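Local coordinates for protein kinase (Staphylococcus aureus subsp. aureus Mu50, PDB 3PY9) that probably senses muropeptides of the bacterial cell wall through its extracellular PASTA domains and relays the signal as a membrane-bound serine/threonine kinase, at residues 178-190 with 196-208. Numbering follows the deposited sequence.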
loop_
_atom_site.group_PDB
_atom_site.type_symbol
_atom_site.label_atom_id
_atom_site.label_comp_id
_atom_site.label_asym_id
_atom_site.label_seq_id
_atom_site.Cartn_x
_atom_site.Cartn_y
_atom_site.Cartn_z
ATOM N N ILE A 178 -17.160 34.925 -10.749
ATOM C CA ILE A 178 -17.549 33.710 -10.030
ATOM C C ILE A 178 -18.015 34.035 -8.607
ATOM O O ILE A 178 -17.259 34.599 -7.819
ATOM C CB ILE A 178 -16.385 32.661 -9.961
ATOM C CG1 ILE A 178 -15.596 32.543 -11.289
ATOM C CG2 ILE A 178 -16.894 31.305 -9.437
ATOM C CD1 ILE A 178 -16.359 31.973 -12.480
ATOM N N ASP A 179 -19.258 33.667 -8.286
ATOM C CA ASP A 179 -19.844 33.937 -6.973
ATOM C C ASP A 179 -18.979 33.416 -5.848
ATOM O O ASP A 179 -18.286 32.401 -5.992
ATOM C CB ASP A 179 -21.233 33.303 -6.835
ATOM C CG ASP A 179 -22.281 33.981 -7.690
ATOM O OD1 ASP A 179 -21.929 34.917 -8.443
ATOM O OD2 ASP A 179 -23.462 33.566 -7.612
ATOM N N GLU A 180 -19.027 34.116 -4.723
ATOM C CA GLU A 180 -18.337 33.689 -3.527
ATOM C C GLU A 180 -18.685 32.220 -3.210
ATOM O O GLU A 180 -19.859 31.843 -3.171
ATOM C CB GLU A 180 -18.729 34.612 -2.369
ATOM C CG GLU A 180 -17.679 34.744 -1.292
ATOM C CD GLU A 180 -18.220 35.371 -0.019
ATOM O OE1 GLU A 180 -19.105 36.262 -0.097
ATOM O OE2 GLU A 180 -17.751 34.962 1.068
ATOM N N GLY A 181 -17.659 31.396 -3.020
ATOM C CA GLY A 181 -17.859 30.014 -2.614
ATOM C C GLY A 181 -18.134 29.079 -3.777
ATOM O O GLY A 181 -18.389 27.883 -3.572
ATOM N N ASP A 182 -18.110 29.628 -4.991
ATOM C CA ASP A 182 -18.156 28.825 -6.202
ATOM C C ASP A 182 -16.732 28.529 -6.696
ATOM O O ASP A 182 -15.795 29.281 -6.421
ATOM C CB ASP A 182 -18.990 29.498 -7.309
ATOM C CG ASP A 182 -20.484 29.318 -7.118
ATOM O OD1 ASP A 182 -20.923 28.968 -5.995
ATOM O OD2 ASP A 182 -21.233 29.531 -8.102
ATOM N N VAL A 183 -16.609 27.432 -7.444
ATOM C CA VAL A 183 -15.338 26.874 -7.852
ATOM C C VAL A 183 -14.847 27.549 -9.129
ATOM O O VAL A 183 -15.507 27.489 -10.182
ATOM C CB VAL A 183 -15.478 25.348 -8.098
ATOM C CG1 VAL A 183 -14.213 24.777 -8.741
ATOM C CG2 VAL A 183 -15.860 24.610 -6.802
ATOM N N ILE A 184 -13.681 28.182 -9.020
ATOM C CA ILE A 184 -12.958 28.696 -10.175
ATOM C C ILE A 184 -12.456 27.526 -11.001
ATOM O O ILE A 184 -12.709 27.461 -12.184
ATOM C CB ILE A 184 -11.719 29.570 -9.784
ATOM C CG1 ILE A 184 -12.030 30.540 -8.636
ATOM C CG2 ILE A 184 -11.150 30.296 -11.016
ATOM C CD1 ILE A 184 -13.105 31.524 -8.932
ATOM N N SER A 185 -11.742 26.601 -10.362
ATOM C CA SER A 185 -11.114 25.487 -11.072
ATOM C C SER A 185 -11.004 24.221 -10.229
ATOM O O SER A 185 -10.989 24.283 -8.993
ATOM C CB SER A 185 -9.727 25.889 -11.569
ATOM O OG SER A 185 -8.809 25.900 -10.493
ATOM N N GLN A 186 -10.901 23.084 -10.920
ATOM C CA GLN A 186 -10.863 21.760 -10.273
ATOM C C GLN A 186 -9.956 20.804 -11.007
ATOM O O GLN A 186 -10.007 20.695 -12.231
ATOM C CB GLN A 186 -12.259 21.138 -10.206
ATOM C CG GLN A 186 -12.357 19.813 -9.414
ATOM C CD GLN A 186 -13.756 19.210 -9.503
ATOM O OE1 GLN A 186 -14.751 19.947 -9.609
ATOM N NE2 GLN A 186 -13.844 17.865 -9.480
ATOM N N SER A 187 -9.154 20.084 -10.235
ATOM C CA SER A 187 -8.220 19.127 -10.772
ATOM C C SER A 187 -8.031 17.983 -9.778
ATOM O O SER A 187 -7.680 18.227 -8.628
ATOM C CB SER A 187 -6.883 19.830 -11.019
ATOM O OG SER A 187 -5.973 18.946 -11.620
ATOM N N PRO A 188 -8.272 16.734 -10.223
ATOM C CA PRO A 188 -8.897 16.392 -11.520
ATOM C C PRO A 188 -10.421 16.554 -11.518
ATOM O O PRO A 188 -11.007 16.827 -10.465
ATOM C CB PRO A 188 -8.508 14.927 -11.708
ATOM C CG PRO A 188 -8.462 14.411 -10.315
ATOM C CD PRO A 188 -7.860 15.523 -9.495
ATOM N N LYS A 189 -11.048 16.388 -12.686
ATOM C CA LYS A 189 -12.515 16.514 -12.843
ATOM C C LYS A 189 -12.908 15.771 -14.104
ATOM O O LYS A 189 -12.074 15.642 -15.017
ATOM C CB LYS A 189 -12.933 18.005 -12.995
ATOM C CG LYS A 189 -12.433 18.629 -14.330
ATOM C CD LYS A 189 -12.500 20.154 -14.356
ATOM C CE LYS A 189 -11.784 20.677 -15.612
ATOM N NZ LYS A 189 -12.706 20.577 -16.757
ATOM N N GLY A 190 -14.154 15.311 -14.167
ATOM C CA GLY A 190 -14.713 14.706 -15.390
ATOM C C GLY A 190 -14.078 13.399 -15.837
ATOM O O GLY A 190 -14.042 13.071 -17.040
ATOM N N GLY A 196 -9.907 7.644 -3.200
ATOM C CA GLY A 196 -9.148 8.272 -2.112
ATOM C C GLY A 196 -8.165 9.327 -2.562
ATOM O O GLY A 196 -7.433 9.889 -1.754
ATOM N N SER A 197 -8.133 9.591 -3.862
ATOM C CA SER A 197 -7.244 10.577 -4.449
ATOM C C SER A 197 -7.557 11.970 -3.902
ATOM O O SER A 197 -8.655 12.214 -3.380
ATOM C CB SER A 197 -7.423 10.602 -5.978
ATOM O OG SER A 197 -6.943 9.416 -6.573
ATOM N N THR A 198 -6.597 12.878 -4.046
ATOM C CA THR A 198 -6.786 14.287 -3.637
ATOM C C THR A 198 -7.317 15.108 -4.819
ATOM O O THR A 198 -6.688 15.145 -5.875
ATOM C CB THR A 198 -5.469 14.908 -3.185
ATOM O OG1 THR A 198 -4.911 14.116 -2.127
ATOM C CG2 THR A 198 -5.684 16.387 -2.710
ATOM N N ILE A 199 -8.473 15.741 -4.631
ATOM C CA ILE A 199 -9.032 16.698 -5.606
ATOM C C ILE A 199 -8.737 18.132 -5.153
ATOM O O ILE A 199 -9.043 18.497 -4.008
ATOM C CB ILE A 199 -10.557 16.493 -5.800
ATOM C CG1 ILE A 199 -10.918 14.982 -5.828
ATOM C CG2 ILE A 199 -11.053 17.205 -7.064
ATOM C CD1 ILE A 199 -10.170 14.139 -6.899
ATOM N N SER A 200 -8.124 18.919 -6.047
ATOM C CA SER A 200 -7.699 20.304 -5.748
ATOM C C SER A 200 -8.623 21.358 -6.373
ATOM O O SER A 200 -8.956 21.289 -7.557
ATOM C CB SER A 200 -6.259 20.543 -6.212
ATOM O OG SER A 200 -5.368 19.603 -5.630
ATOM N N PHE A 201 -9.015 22.332 -5.560
ATOM C CA PHE A 201 -10.009 23.340 -5.935
ATOM C C PHE A 201 -9.457 24.746 -5.799
ATOM O O PHE A 201 -8.757 25.055 -4.837
ATOM C CB PHE A 201 -11.235 23.230 -5.024
ATOM C CG PHE A 201 -12.140 22.094 -5.364
ATOM C CD1 PHE A 201 -13.158 22.263 -6.285
ATOM C CD2 PHE A 201 -11.984 20.858 -4.750
ATOM C CE1 PHE A 201 -14.017 21.222 -6.597
ATOM C CE2 PHE A 201 -12.836 19.788 -5.065
ATOM C CZ PHE A 201 -13.840 19.965 -5.987
ATOM N N VAL A 202 -9.762 25.591 -6.774
ATOM C CA VAL A 202 -9.575 27.027 -6.604
ATOM C C VAL A 202 -10.961 27.625 -6.490
ATOM O O VAL A 202 -11.812 27.425 -7.367
ATOM C CB VAL A 202 -8.723 27.662 -7.721
ATOM C CG1 VAL A 202 -8.620 29.185 -7.527
ATOM C CG2 VAL A 202 -7.328 27.007 -7.755
ATOM N N VAL A 203 -11.172 28.327 -5.375
ATOM C CA VAL A 203 -12.491 28.748 -4.915
ATOM C C VAL A 203 -12.587 30.279 -4.857
ATOM O O VAL A 203 -11.611 30.976 -4.534
ATOM C CB VAL A 203 -12.825 28.114 -3.539
ATOM C CG1 VAL A 203 -14.219 28.510 -3.065
ATOM C CG2 VAL A 203 -12.699 26.581 -3.613
ATOM N N SER A 204 -13.765 30.785 -5.201
ATOM C CA SER A 204 -13.999 32.217 -5.252
ATOM C C SER A 204 -14.319 32.790 -3.870
ATOM O O SER A 204 -15.212 32.300 -3.165
ATOM C CB SER A 204 -15.130 32.537 -6.248
ATOM O OG SER A 204 -15.344 33.936 -6.362
ATOM N N LYS A 205 -13.571 33.828 -3.499
ATOM C CA LYS A 205 -13.887 34.646 -2.329
ATOM C C LYS A 205 -14.408 36.042 -2.740
ATOM O O LYS A 205 -14.176 37.047 -2.044
ATOM C CB LYS A 205 -12.678 34.748 -1.392
ATOM C CG LYS A 205 -11.419 35.226 -2.050
ATOM C CD LYS A 205 -10.411 35.646 -1.010
ATOM C CE LYS A 205 -9.019 35.754 -1.604
ATOM N NZ LYS A 205 -8.099 36.335 -0.593
ATOM N N GLY A 206 -15.126 36.080 -3.869
ATOM C CA GLY A 206 -15.669 37.325 -4.427
ATOM C C GLY A 206 -14.657 38.297 -5.032
ATOM O O GLY A 206 -13.495 37.953 -5.265
ATOM N N LYS A 207 -15.119 39.526 -5.273
ATOM C CA LYS A 207 -14.315 40.586 -5.893
ATOM C C LYS A 207 -13.394 41.300 -4.893
ATOM O O LYS A 207 -13.778 41.515 -3.744
ATOM C CB LYS A 207 -15.233 41.600 -6.593
ATOM C CG LYS A 207 -16.200 40.984 -7.614
ATOM C CD LYS A 207 -17.583 40.753 -7.009
ATOM C CE LYS A 207 -18.555 41.856 -7.392
ATOM N NZ LYS A 207 -19.300 41.551 -8.656
ATOM N N LYS A 208 -12.198 41.686 -5.353
ATOM C CA LYS A 208 -11.129 42.287 -4.520
ATOM C C LYS A 208 -11.572 43.509 -3.703
ATOM O O LYS A 208 -10.768 44.111 -2.985
ATOM C CB LYS A 208 -9.922 42.649 -5.390
ATOM C CG LYS A 208 -8.539 42.368 -4.775
ATOM C CD LYS A 208 -7.998 43.520 -3.922
ATOM C CE LYS A 208 -6.497 43.383 -3.651
ATOM N NZ LYS A 208 -6.191 42.512 -2.475
HETATM O O HOH W 1 -5.182 17.171 -6.699
#
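Gln186 and Phe201, a non-hydrogen-bonded pair of antiparallel strands 185-187 and 198-204, send their side chains to the same face of the sheet, where Phe201 packs on helix 154-162 and Gln186 on strand 143-146. With Gln186 CG anti to the backbone N and the chain extended beyond it, the methylene passes over one ring face: CG lies 4.0 Å from the centroid of the Phe201 ring, a CH-pi contact. The amide plane stands 38° from the ring plane. Its orientation is set by several bonds: OE1 accepts from the backbone N of Phe149, while NE2 donates to Glu147 O and Pro188 O. Val183 CG1 meets the ring at its edge, in plane, 3.7 Å from Phe201 CD1; Phe154 adds an edge-to-face ring contact. Farther along, Pro188 CD lies 3.7 Å from Ile199 CD1, the side chains crossing at about a right angle.

On the other face, Ser185 OG lies 3.3 Å from both Val202 CB and CG2. Ile184 and Ser185 both oppose Val202, a classic beta bulge: Val202 O accepts from Ser185 N at 3.1 Å, whereas the bond from Ile184 N, though only 2.6 Å from Val202 O, is weak because its N-H...O is strongly bent (127°).

At the far end Ser204 O receives the N-H of Gly181 in a nearly straight bond (N-H...O 172°), and Ser204 N donates to Asp182 O at 2.8 Å. Ser204 OG accepts from Gly206 N, an ST turn, and donates to Ile178 O, just before the type II turn Asp179-Asp182, at a doubtfully short 2.5 Å. Apolar atoms and a tethered amide thus share the face that carries Val183, Gln186 and Phe201, the buried amide satisfied by backbone groups, while two backbone bonds tie the turn to the strand end.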